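Local coordinates for protein CD180 antigen (Mus musculus, PDB 3T6Q) that may cooperate with MD-1 and TLR4 in mediating the innate immune response of B-cells to bacterial lipopolysaccharide, leading to NF-kappa-B activation, at residues A[404-409]-A[429-434]; A[360-365]-A[381-386]; A[410-415]-A[435-440]. One frame throughout, in Å; residues are numbered along the deposited sequence. Where two conformers were deposited one is given.

In the fold
All three contacts join consecutive turns of one leucine-rich-repeat solenoid. Contact 1 is buried and pairs strands 404-406 and 429-431, with backbone bonds, leucine packing and, on the face of Asp406 and Asn431, N-linked sugar. Contact 2, also buried, joins LRR 12 to LRR 13 through a side-chain amide whose oxygen accepts two backbone N-H groups. Contact 3 is only partly buried; it continues the two turns of contact 1 further along the chain and relies on a single settled backbone bond plus aliphatic packing. Contacts 1 and 2 meet through neighbouring strands 380-382 and 404-406, while Thr410 of contact 3 bonds through OG1 to Asn386 N and Leu383 O of contact 2.

Contact 1: residues A[404-409]-A[429-434]; sequences LLDLAF and VLNLSH. With NAG (2-acetamido-2-deoxy-beta-D-glucopyranose), chain F; NAG (2-acetamido-2-deoxy-beta-D-glucopyranose), chain E.
Leu405 and Leu430 sit at matching levels of two successive turns of a leucine-rich-repeat solenoid, LRR 14 and LRR 15, whose parallel strands 404-406 and 429-431 pair in register. The bridging bonds establish this: Leu405 N donates to Val429 O at 3.0 Å, Asn431 N to Leu405 O and Leu407 N to Asn431 O. Beyond the strands, Phe409 N continues the series to Ser433 O at 2.7 Å, almost linearly.

The tight side is the interior one. Leu405 CD1 touches Leu430 CD1 at 3.8 Å, and one methyl of Leu432, CD2, is met by both CB and CD1 of Leu407. Each leucine lies beside its partner and points the same way.

The opposite face bears sugar. It is looser at one end, where Leu404 CD1 and Val429 CG1, on partly exposed residues, are 4.0 Å apart; glycans cover Asp406 and Asn431. Asn431 ND2 is covalently linked to C1 of the chain F NAG, and the Asp406 carboxylate runs alongside the Asn431 amide with their planes only 8° apart. Asp406 CG is anti to the backbone N (chi1 -170°); OD1 accepts from Ala408 N, closing an Asx turn, and Asn431 makes the same turn with Ser433 N. Asp406 OD2 accepts from N2 of the chain F NAG at 2.7 Å and from N2 of the chain E NAG at 2.8 Å, joining two adjacent glycans.

Past the strands, the Phe409 and His434 rings are near parallel (12°) but slid apart, centroids 4.7 Å from each other, leaving Phe409 CE1 over the imidazole face near its rim, 3.4 Å from His434 CD2.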
loop_
_atom_site.group_PDB
_atom_site.type_symbol
_atom_site.label_atom_id
_atom_site.label_comp_id
_atom_site.label_asym_id
_atom_site.label_seq_id
_atom_site.Cartn_x
_atom_site.Cartn_y
_atom_site.Cartn_z
ATOM N N LEU A 404 43.252 19.826 14.466
ATOM C CA LEU A 404 41.941 20.256 14.925
ATOM C C LEU A 404 41.741 19.705 16.335
ATOM O O LEU A 404 42.046 18.546 16.574
ATOM C CB LEU A 404 40.837 19.734 13.989
ATOM C CG LEU A 404 39.411 20.204 14.411
ATOM C CD1 LEU A 404 38.545 20.406 13.190
ATOM C CD2 LEU A 404 38.734 19.209 15.381
ATOM N N LEU A 405 41.244 20.551 17.244
ATOM C CA LEU A 405 40.955 20.145 18.633
ATOM C C LEU A 405 39.564 20.707 19.015
ATOM O O LEU A 405 39.375 21.921 18.959
ATOM C CB LEU A 405 42.031 20.740 19.534
ATOM C CG LEU A 405 42.403 20.086 20.882
ATOM C CD1 LEU A 405 43.026 21.014 21.934
ATOM C CD2 LEU A 405 41.428 19.034 21.461
ATOM N N ASP A 406 38.596 19.833 19.336
ATOM C CA ASP A 406 37.248 20.299 19.619
ATOM C C ASP A 406 36.989 19.977 21.082
ATOM O O ASP A 406 37.031 18.845 21.460
ATOM C CB ASP A 406 36.249 19.602 18.677
ATOM C CG ASP A 406 34.855 20.198 18.739
ATOM O OD1 ASP A 406 34.573 20.998 19.694
ATOM O OD2 ASP A 406 34.020 19.871 17.846
ATOM N N LEU A 407 36.760 21.009 21.891
ATOM C CA LEU A 407 36.479 20.883 23.308
ATOM C C LEU A 407 35.162 21.592 23.629
ATOM O O LEU A 407 34.896 21.966 24.791
ATOM C CB LEU A 407 37.667 21.526 24.076
ATOM C CG LEU A 407 38.921 20.620 24.093
ATOM C CD1 LEU A 407 40.166 21.415 24.492
ATOM C CD2 LEU A 407 38.746 19.427 25.041
ATOM N N ALA A 408 34.345 21.808 22.606
ATOM C CA ALA A 408 33.074 22.566 22.804
ATOM C C ALA A 408 32.231 21.897 23.901
ATOM O O ALA A 408 32.100 20.665 23.914
ATOM C CB ALA A 408 32.281 22.660 21.512
ATOM N N PHE A 409 31.648 22.730 24.781
ATOM C CA PHE A 409 30.716 22.312 25.843
ATOM C C PHE A 409 31.396 21.429 26.884
ATOM O O PHE A 409 30.741 20.743 27.655
ATOM C CB PHE A 409 29.455 21.634 25.251
ATOM C CG PHE A 409 28.684 22.569 24.363
ATOM C CD1 PHE A 409 27.823 23.529 24.932
ATOM C CD2 PHE A 409 28.884 22.567 22.992
ATOM C CE1 PHE A 409 27.155 24.443 24.123
ATOM C CE2 PHE A 409 28.201 23.478 22.186
ATOM C CZ PHE A 409 27.351 24.414 22.763
ATOM N N VAL A 429 42.565 24.701 14.028
ATOM C CA VAL A 429 41.162 24.898 14.420
ATOM C C VAL A 429 40.996 24.473 15.889
ATOM O O VAL A 429 41.348 23.338 16.255
ATOM C CB VAL A 429 40.168 24.074 13.560
ATOM C CG1 VAL A 429 38.731 24.248 14.095
ATOM C CG2 VAL A 429 40.211 24.483 12.087
ATOM N N LEU A 430 40.465 25.378 16.716
ATOM C CA LEU A 430 40.296 25.097 18.147
ATOM C C LEU A 430 38.892 25.571 18.552
ATOM O O LEU A 430 38.571 26.766 18.386
ATOM C CB LEU A 430 41.387 25.820 18.966
ATOM C CG LEU A 430 41.355 25.743 20.487
ATOM C CD1 LEU A 430 41.335 24.288 20.993
ATOM C CD2 LEU A 430 42.564 26.475 21.073
ATOM N N ASN A 431 38.053 24.643 19.036
ATOM C CA ASN A 431 36.691 25.014 19.399
ATOM C C ASN A 431 36.588 24.889 20.922
ATOM O O ASN A 431 36.669 23.779 21.466
ATOM C CB ASN A 431 35.630 24.146 18.666
ATOM C CG ASN A 431 34.202 24.642 18.894
ATOM O OD1 ASN A 431 33.950 25.399 19.808
ATOM N ND2 ASN A 431 33.268 24.201 18.079
ATOM N N LEU A 432 36.377 26.033 21.575
ATOM C CA LEU A 432 36.250 26.126 23.040
ATOM C C LEU A 432 34.909 26.726 23.452
ATOM O O LEU A 432 34.792 27.353 24.526
ATOM C CB LEU A 432 37.384 27.011 23.618
ATOM C CG LEU A 432 38.821 26.468 23.331
ATOM C CD1 LEU A 432 39.934 27.396 23.780
ATOM C CD2 LEU A 432 39.024 25.112 24.004
ATOM N N SER A 433 33.931 26.572 22.583
ATOM C CA SER A 433 32.585 27.079 22.825
ATOM C C SER A 433 32.118 26.584 24.200
ATOM O O SER A 433 32.172 25.390 24.474
ATOM C CB SER A 433 31.664 26.562 21.737
ATOM O OG SER A 433 30.360 27.058 21.933
ATOM N N HIS A 434 31.642 27.492 25.058
ATOM C CA HIS A 434 31.167 27.109 26.430
ATOM C C HIS A 434 32.120 26.338 27.312
ATOM O O HIS A 434 31.690 25.649 28.223
ATOM C CB HIS A 434 29.800 26.406 26.319
ATOM C CG HIS A 434 28.785 27.239 25.611
ATOM N ND1 HIS A 434 27.823 27.943 26.272
ATOM C CD2 HIS A 434 28.601 27.490 24.271
ATOM C CE1 HIS A 434 27.069 28.603 25.383
ATOM N NE2 HIS A 434 27.541 28.328 24.155
HETATM C C1 NAG F . 33.529 23.339 16.965
HETATM C C2 NAG F . 32.318 22.513 16.503
HETATM C C3 NAG F . 32.722 21.750 15.222
HETATM C C4 NAG F . 33.287 22.685 14.125
HETATM C C5 NAG F . 34.380 23.588 14.710
HETATM C C6 NAG F . 34.857 24.657 13.721
HETATM C C7 NAG F . 30.697 21.563 18.114
HETATM C C8 NAG F . 30.423 20.537 19.205
HETATM N N2 NAG F . 31.913 21.577 17.577
HETATM O O3 NAG F . 31.571 21.067 14.705
HETATM O O4 NAG F . 33.965 21.909 13.123
HETATM O O5 NAG F . 33.934 24.230 15.904
HETATM O O6 NAG F . 33.755 25.422 13.274
HETATM O O7 NAG F . 29.814 22.336 17.752
HETATM C C1 NAG E . 32.869 16.698 17.802
HETATM C C2 NAG E . 32.477 17.184 16.385
HETATM C C3 NAG E . 31.131 17.943 16.438
HETATM C C4 NAG E . 30.078 17.154 17.212
HETATM C C5 NAG E . 30.640 16.707 18.548
HETATM C C6 NAG E . 29.675 15.894 19.408
HETATM C C7 NAG E . 33.974 17.897 14.565
HETATM C C8 NAG E . 35.068 18.835 14.161
HETATM N N2 NAG E . 33.518 18.015 15.829
HETATM O O3 NAG E . 30.703 18.159 15.119
HETATM O O4 NAG E . 28.919 17.929 17.525
HETATM O O5 NAG E . 31.833 15.945 18.358
HETATM O O6 NAG E . 29.536 14.566 18.898
HETATM O O7 NAG E . 33.540 17.088 13.744
#

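Contact 2: residues A[360-365]-A[381-386]; sequences DDIETS and LNLSYN. With NAG (2-acetamido-2-deoxy-beta-D-glucopyranose), chain E; MAN (alpha-D-mannopyranose), chain B.
In the asparagine ladder of the leucine-rich repeats, Asn386 of LRR 13 reaches back to Asp360 and Ile362 of LRR 12. Its OD1 accepts from Asp360 N at 2.9 Å with a bent N-H...O angle of 140°, and from Ile362 N at 3.0 Å with a nearly straight one of 176°. The two donors come from opposite faces of the amide plane. Asn386 CG lies beside the backbone N, anti to the carbonyl carbon (chi1 -81°), and from there OD1 reaches both N-H groups. On the other side of the amide, ND2 donates to Leu383 O at 3.0 Å, standing well above that carbonyl's plane, and also to Leu357 O.

Asp361 N lies close to OD1 but is badly angled for it, and instead gives its proton to a water 2.9 Å away, which also lies 2.6 Å from Tyr385 O. Ile362 crosses the amide obliquely, its CB 3.6 Å from Asn386 OD1, while its CD1 approaches Leu383 CD2 at 4.2 Å. Nearby, Asn382 carries the chain E NAG on ND2, and Tyr385 is stacked with both His359 and Phe409.

The buried amide thus has two N-H donors at its oxygen and two carbonyls at its nitrogen. That division fixes which end is OD1 and which ND2, and it satisfies backbone groups of the bend at 360-362 that no strand pairing between these segments serves.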
loop_
_atom_site.group_PDB
_atom_site.type_symbol
_atom_site.label_atom_id
_atom_site.label_comp_id
_atom_site.label_asym_id
_atom_site.label_seq_id
_atom_site.Cartn_x
_atom_site.Cartn_y
_atom_site.Cartn_z
ATOM N N ASP A 360 30.943 11.604 26.299
ATOM C CA ASP A 360 31.313 10.423 27.058
ATOM C C ASP A 360 31.314 10.626 28.605
ATOM O O ASP A 360 31.766 9.735 29.351
ATOM C CB ASP A 360 32.680 9.926 26.573
ATOM C CG ASP A 360 32.588 9.081 25.273
ATOM O OD1 ASP A 360 31.511 8.581 24.933
ATOM O OD2 ASP A 360 33.631 8.914 24.596
ATOM N N ASP A 361 30.897 11.823 29.049
ATOM C CA ASP A 361 30.982 12.264 30.444
ATOM C C ASP A 361 32.363 12.083 31.044
ATOM O O ASP A 361 32.491 11.670 32.205
ATOM C CB ASP A 361 29.982 11.497 31.298
ATOM C CG ASP A 361 28.561 12.074 31.217
ATOM O OD1 ASP A 361 28.348 13.267 30.831
ATOM O OD2 ASP A 361 27.636 11.304 31.553
ATOM N N ILE A 362 33.406 12.306 30.240
ATOM C CA ILE A 362 34.760 12.062 30.695
ATOM C C ILE A 362 35.075 13.209 31.658
ATOM O O ILE A 362 34.757 14.403 31.351
ATOM C CB ILE A 362 35.765 12.055 29.507
ATOM C CG1 ILE A 362 35.546 10.789 28.631
ATOM C CG2 ILE A 362 37.215 12.211 29.973
ATOM C CD1 ILE A 362 36.029 11.009 27.189
ATOM N N GLU A 363 35.706 12.844 32.777
ATOM C CA GLU A 363 36.162 13.825 33.800
ATOM C C GLU A 363 37.592 13.453 34.233
ATOM O O GLU A 363 37.893 12.274 34.447
ATOM C CB GLU A 363 35.204 13.825 35.022
ATOM C CG GLU A 363 35.402 15.001 36.008
ATOM C CD GLU A 363 36.493 14.755 37.065
ATOM O OE1 GLU A 363 36.999 15.749 37.695
ATOM O OE2 GLU A 363 36.869 13.563 37.274
ATOM N N THR A 364 38.469 14.430 34.406
ATOM C CA THR A 364 39.796 14.104 34.907
ATOM C C THR A 364 40.497 15.308 35.559
ATOM O O THR A 364 40.302 16.450 35.152
ATOM C CB THR A 364 40.695 13.452 33.804
ATOM O OG1 THR A 364 41.973 13.072 34.359
ATOM C CG2 THR A 364 40.930 14.416 32.664
ATOM N N SER A 365 41.328 15.020 36.557
ATOM C CA SER A 365 42.211 16.043 37.183
ATOM C C SER A 365 43.473 16.392 36.359
ATOM O O SER A 365 44.192 17.351 36.689
ATOM C CB SER A 365 42.681 15.552 38.552
ATOM O OG SER A 365 43.664 14.524 38.428
ATOM N N LEU A 381 41.169 15.637 17.182
ATOM C CA LEU A 381 40.745 15.093 18.460
ATOM C C LEU A 381 39.484 15.781 18.923
ATOM O O LEU A 381 39.433 17.013 19.023
ATOM C CB LEU A 381 41.841 15.268 19.504
ATOM C CG LEU A 381 41.444 14.990 20.973
ATOM C CD1 LEU A 381 41.116 13.494 21.124
ATOM C CD2 LEU A 381 42.623 15.426 21.845
ATOM N N ASN A 382 38.482 14.980 19.289
ATOM C CA ASN A 382 37.205 15.534 19.676
ATOM C C ASN A 382 36.860 15.094 21.104
ATOM O O ASN A 382 36.663 13.920 21.332
ATOM C CB ASN A 382 36.126 15.061 18.685
ATOM C CG ASN A 382 34.856 15.864 18.822
ATOM O OD1 ASN A 382 34.567 16.413 19.891
ATOM N ND2 ASN A 382 34.087 15.934 17.755
ATOM N N LEU A 383 36.866 16.050 22.050
ATOM C CA LEU A 383 36.574 15.811 23.454
ATOM C C LEU A 383 35.386 16.675 23.874
ATOM O O LEU A 383 35.244 17.050 25.050
ATOM C CB LEU A 383 37.834 16.103 24.334
ATOM C CG LEU A 383 38.848 14.922 24.248
ATOM C CD1 LEU A 383 40.176 15.353 24.806
ATOM C CD2 LEU A 383 38.309 13.716 25.019
ATOM N N SER A 384 34.534 17.006 22.898
ATOM C CA SER A 384 33.414 17.919 23.120
ATOM C C SER A 384 32.377 17.216 23.977
ATOM O O SER A 384 32.345 15.980 24.040
ATOM C CB SER A 384 32.778 18.428 21.797
ATOM O OG SER A 384 32.126 17.337 21.097
ATOM N N TYR A 385 31.518 18.021 24.608
ATOM C CA TYR A 385 30.418 17.511 25.457
ATOM C C TYR A 385 30.869 16.494 26.519
ATOM O O TYR A 385 30.258 15.399 26.657
ATOM C CB TYR A 385 29.307 16.863 24.593
ATOM C CG TYR A 385 28.588 17.840 23.697
ATOM C CD1 TYR A 385 27.559 18.658 24.210
ATOM C CD2 TYR A 385 28.966 17.987 22.355
ATOM C CE1 TYR A 385 26.888 19.559 23.387
ATOM C CE2 TYR A 385 28.307 18.888 21.515
ATOM C CZ TYR A 385 27.260 19.654 22.052
ATOM O OH TYR A 385 26.613 20.528 21.240
ATOM N N ASN A 386 31.914 16.837 27.268
ATOM C CA ASN A 386 32.355 15.994 28.358
ATOM C C ASN A 386 32.232 16.749 29.685
ATOM O O ASN A 386 31.754 17.900 29.702
ATOM C CB ASN A 386 33.758 15.467 28.104
ATOM C CG ASN A 386 33.745 14.254 27.169
ATOM O OD1 ASN A 386 33.085 13.262 27.465
ATOM N ND2 ASN A 386 34.427 14.346 26.032
HETATM C C1 NAG E . 32.869 16.698 17.802
HETATM C C2 NAG E . 32.477 17.184 16.385
HETATM C C3 NAG E . 31.131 17.943 16.438
HETATM C C4 NAG E . 30.078 17.154 17.212
HETATM C C5 NAG E . 30.640 16.707 18.548
HETATM C C6 NAG E . 29.675 15.894 19.408
HETATM C C7 NAG E . 33.974 17.897 14.565
HETATM C C8 NAG E . 35.068 18.835 14.161
HETATM N N2 NAG E . 33.518 18.015 15.829
HETATM O O3 NAG E . 30.703 18.159 15.119
HETATM O O4 NAG E . 28.919 17.929 17.525
HETATM O O5 NAG E . 31.833 15.945 18.358
HETATM O O6 NAG E . 29.536 14.566 18.898
HETATM O O7 NAG E . 33.540 17.088 13.744
HETATM C C1 MAN B . 22.951 15.995 21.492
HETATM C C2 MAN B . 22.046 14.907 22.079
HETATM C C3 MAN B . 21.159 15.494 23.159
HETATM C C4 MAN B . 22.005 16.183 24.228
HETATM C C5 MAN B . 22.811 17.294 23.539
HETATM C C6 MAN B . 23.706 18.087 24.515
HETATM O O2 MAN B . 22.856 13.941 22.727
HETATM O O3 MAN B . 20.358 14.470 23.733
HETATM O O4 MAN B . 21.122 16.755 25.158
HETATM O O5 MAN B . 23.616 16.720 22.506
HETATM O O6 MAN B . 24.465 17.200 25.311
HETATM O O HOH W 1 28.913 13.786 28.269
#

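Contact 3: residues A[410-415]-A[435-440]; sequences TRLKVK and SLLDIS
Leu412 and Ser435 join LRR 14 to LRR 15 of the leucine-rich-repeat solenoid past the strands 404-406 and 429-431, where strand 412-413 meets the loop 435-440. The polar evidence is one well-formed backbone bond: Leu412 N donates to Ser435 O at 3.1 Å, with an N-H...O angle of 165°, lying in the carbonyl plane on a lone pair. Ser435 OG also comes within 3.1 Å of Thr410 O, but its single proton has a second acceptor within reach, so this bond is unsettled. Thr410 OG1 itself turns to Asn386 N and Leu383 O.

Weaker C-H contacts run both ways, from Arg411 CA to Ser435 O at 3.5 Å and from Ser435 CA to Thr410 O at 3.4 Å.

The apolar contacts centre on the buried Leu412 and Leu437, with Val414 at the partly exposed end. Leu412 holds CG beside its backbone N, anti to the carbonyl carbon (chi1 -54°), where CG packs 3.9 Å from Ser435 CB. Leu437 continues the layer, its CD1 near Leu412 CD1. The other methyl of Leu437, CD2, touches both Leu412 CB, 3.9 Å away, and Val414 CG2, 3.8 Å away.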
loop_
_atom_site.group_PDB
_atom_site.type_symbol
_atom_site.label_atom_id
_atom_site.label_comp_id
_atom_site.label_asym_id
_atom_site.label_seq_id
_atom_site.Cartn_x
_atom_site.Cartn_y
_atom_site.Cartn_z
ATOM N N THR A 410 32.714 21.453 26.927
ATOM C CA THR A 410 33.405 20.715 27.943
ATOM C C THR A 410 34.114 21.772 28.798
ATOM O O THR A 410 34.993 22.485 28.279
ATOM C CB THR A 410 34.445 19.753 27.299
ATOM O OG1 THR A 410 33.735 18.705 26.607
ATOM C CG2 THR A 410 35.362 19.169 28.380
ATOM N N ARG A 411 33.773 21.831 30.089
ATOM C CA ARG A 411 34.388 22.796 31.017
ATOM C C ARG A 411 35.895 22.517 31.187
ATOM O O ARG A 411 36.300 21.368 31.424
ATOM C CB ARG A 411 33.651 22.762 32.374
ATOM C CG ARG A 411 34.346 23.503 33.518
ATOM C CD ARG A 411 33.332 24.083 34.530
ATOM N NE ARG A 411 32.087 23.317 34.528
ATOM C CZ ARG A 411 31.710 22.478 35.485
ATOM N NH1 ARG A 411 30.573 21.808 35.364
ATOM N NH2 ARG A 411 32.460 22.313 36.562
ATOM N N LEU A 412 36.732 23.543 31.063
ATOM C CA LEU A 412 38.152 23.322 31.220
ATOM C C LEU A 412 38.650 24.075 32.466
ATOM O O LEU A 412 38.259 25.226 32.717
ATOM C CB LEU A 412 38.935 23.769 29.965
ATOM C CG LEU A 412 38.460 23.166 28.634
ATOM C CD1 LEU A 412 39.288 23.827 27.540
ATOM C CD2 LEU A 412 38.654 21.645 28.610
ATOM N N LYS A 413 39.470 23.415 33.262
ATOM C CA LYS A 413 40.011 24.039 34.474
ATOM C C LYS A 413 41.468 24.200 34.232
ATOM O O LYS A 413 42.178 23.207 34.095
ATOM C CB LYS A 413 39.874 23.123 35.694
ATOM C CG LYS A 413 38.517 22.516 35.893
ATOM C CD LYS A 413 37.462 23.572 36.018
ATOM C CE LYS A 413 36.246 22.892 36.630
ATOM N NZ LYS A 413 35.229 23.862 37.148
ATOM N N VAL A 414 41.931 25.442 34.201
ATOM C CA VAL A 414 43.324 25.718 33.871
ATOM C C VAL A 414 43.812 26.691 34.934
ATOM O O VAL A 414 43.216 27.765 35.108
ATOM C CB VAL A 414 43.428 26.365 32.460
ATOM C CG1 VAL A 414 44.878 26.695 32.147
ATOM C CG2 VAL A 414 42.863 25.417 31.391
ATOM N N LYS A 415 44.853 26.317 35.661
ATOM C CA LYS A 415 45.441 27.185 36.681
ATOM C C LYS A 415 45.953 28.492 36.081
ATOM O O LYS A 415 46.304 28.530 34.904
ATOM C CB LYS A 415 46.601 26.450 37.336
ATOM C CG LYS A 415 46.172 25.474 38.411
ATOM C CD LYS A 415 47.409 24.980 39.159
ATOM C CE LYS A 415 47.027 24.511 40.545
ATOM N NZ LYS A 415 48.012 25.015 41.533
ATOM N N SER A 435 33.439 26.472 27.108
ATOM C CA SER A 435 34.419 25.780 27.945
ATOM C C SER A 435 34.607 26.573 29.270
ATOM O O SER A 435 35.223 26.102 30.214
ATOM C CB SER A 435 35.756 25.640 27.192
ATOM O OG SER A 435 35.641 24.672 26.126
ATOM N N LEU A 436 34.098 27.807 29.280
ATOM C CA LEU A 436 34.091 28.703 30.452
ATOM C C LEU A 436 35.489 29.065 30.908
ATOM O O LEU A 436 35.760 29.045 32.095
ATOM C CB LEU A 436 33.265 28.131 31.626
ATOM C CG LEU A 436 31.848 27.668 31.309
ATOM C CD1 LEU A 436 31.086 27.247 32.565
ATOM C CD2 LEU A 436 31.083 28.717 30.510
ATOM N N LEU A 437 36.378 29.371 29.958
ATOM C CA LEU A 437 37.747 29.790 30.266
ATOM C C LEU A 437 37.757 31.291 30.490
ATOM O O LEU A 437 36.881 31.995 30.004
ATOM C CB LEU A 437 38.695 29.482 29.102
ATOM C CG LEU A 437 39.011 28.006 28.904
ATOM C CD1 LEU A 437 39.543 27.877 27.494
ATOM C CD2 LEU A 437 40.022 27.517 29.924
ATOM N N ASP A 438 38.773 31.767 31.202
ATOM C CA ASP A 438 38.968 33.203 31.384
ATOM C C ASP A 438 39.902 33.649 30.254
ATOM O O ASP A 438 41.098 33.340 30.229
ATOM C CB ASP A 438 39.585 33.483 32.745
ATOM C CG ASP A 438 39.987 34.950 32.933
ATOM O OD1 ASP A 438 40.620 35.232 33.960
ATOM O OD2 ASP A 438 39.687 35.818 32.087
ATOM N N ILE A 439 39.338 34.379 29.320
ATOM C CA ILE A 439 40.060 34.674 28.085
ATOM C C ILE A 439 40.964 35.886 28.270
ATOM O O ILE A 439 41.570 36.376 27.299
ATOM C CB ILE A 439 39.078 34.906 26.920
ATOM C CG1 ILE A 439 38.097 33.736 26.800
ATOM C CG2 ILE A 439 39.818 35.054 25.594
ATOM C CD1 ILE A 439 38.806 32.395 26.651
ATOM N N SER A 440 41.080 36.389 29.497
ATOM C CA SER A 440 41.982 37.537 29.695
ATOM C C SER A 440 43.432 37.091 30.003
ATOM O O SER A 440 44.362 37.915 29.899
ATOM C CB SER A 440 41.459 38.455 30.806
ATOM O OG SER A 440 41.627 37.816 32.060
#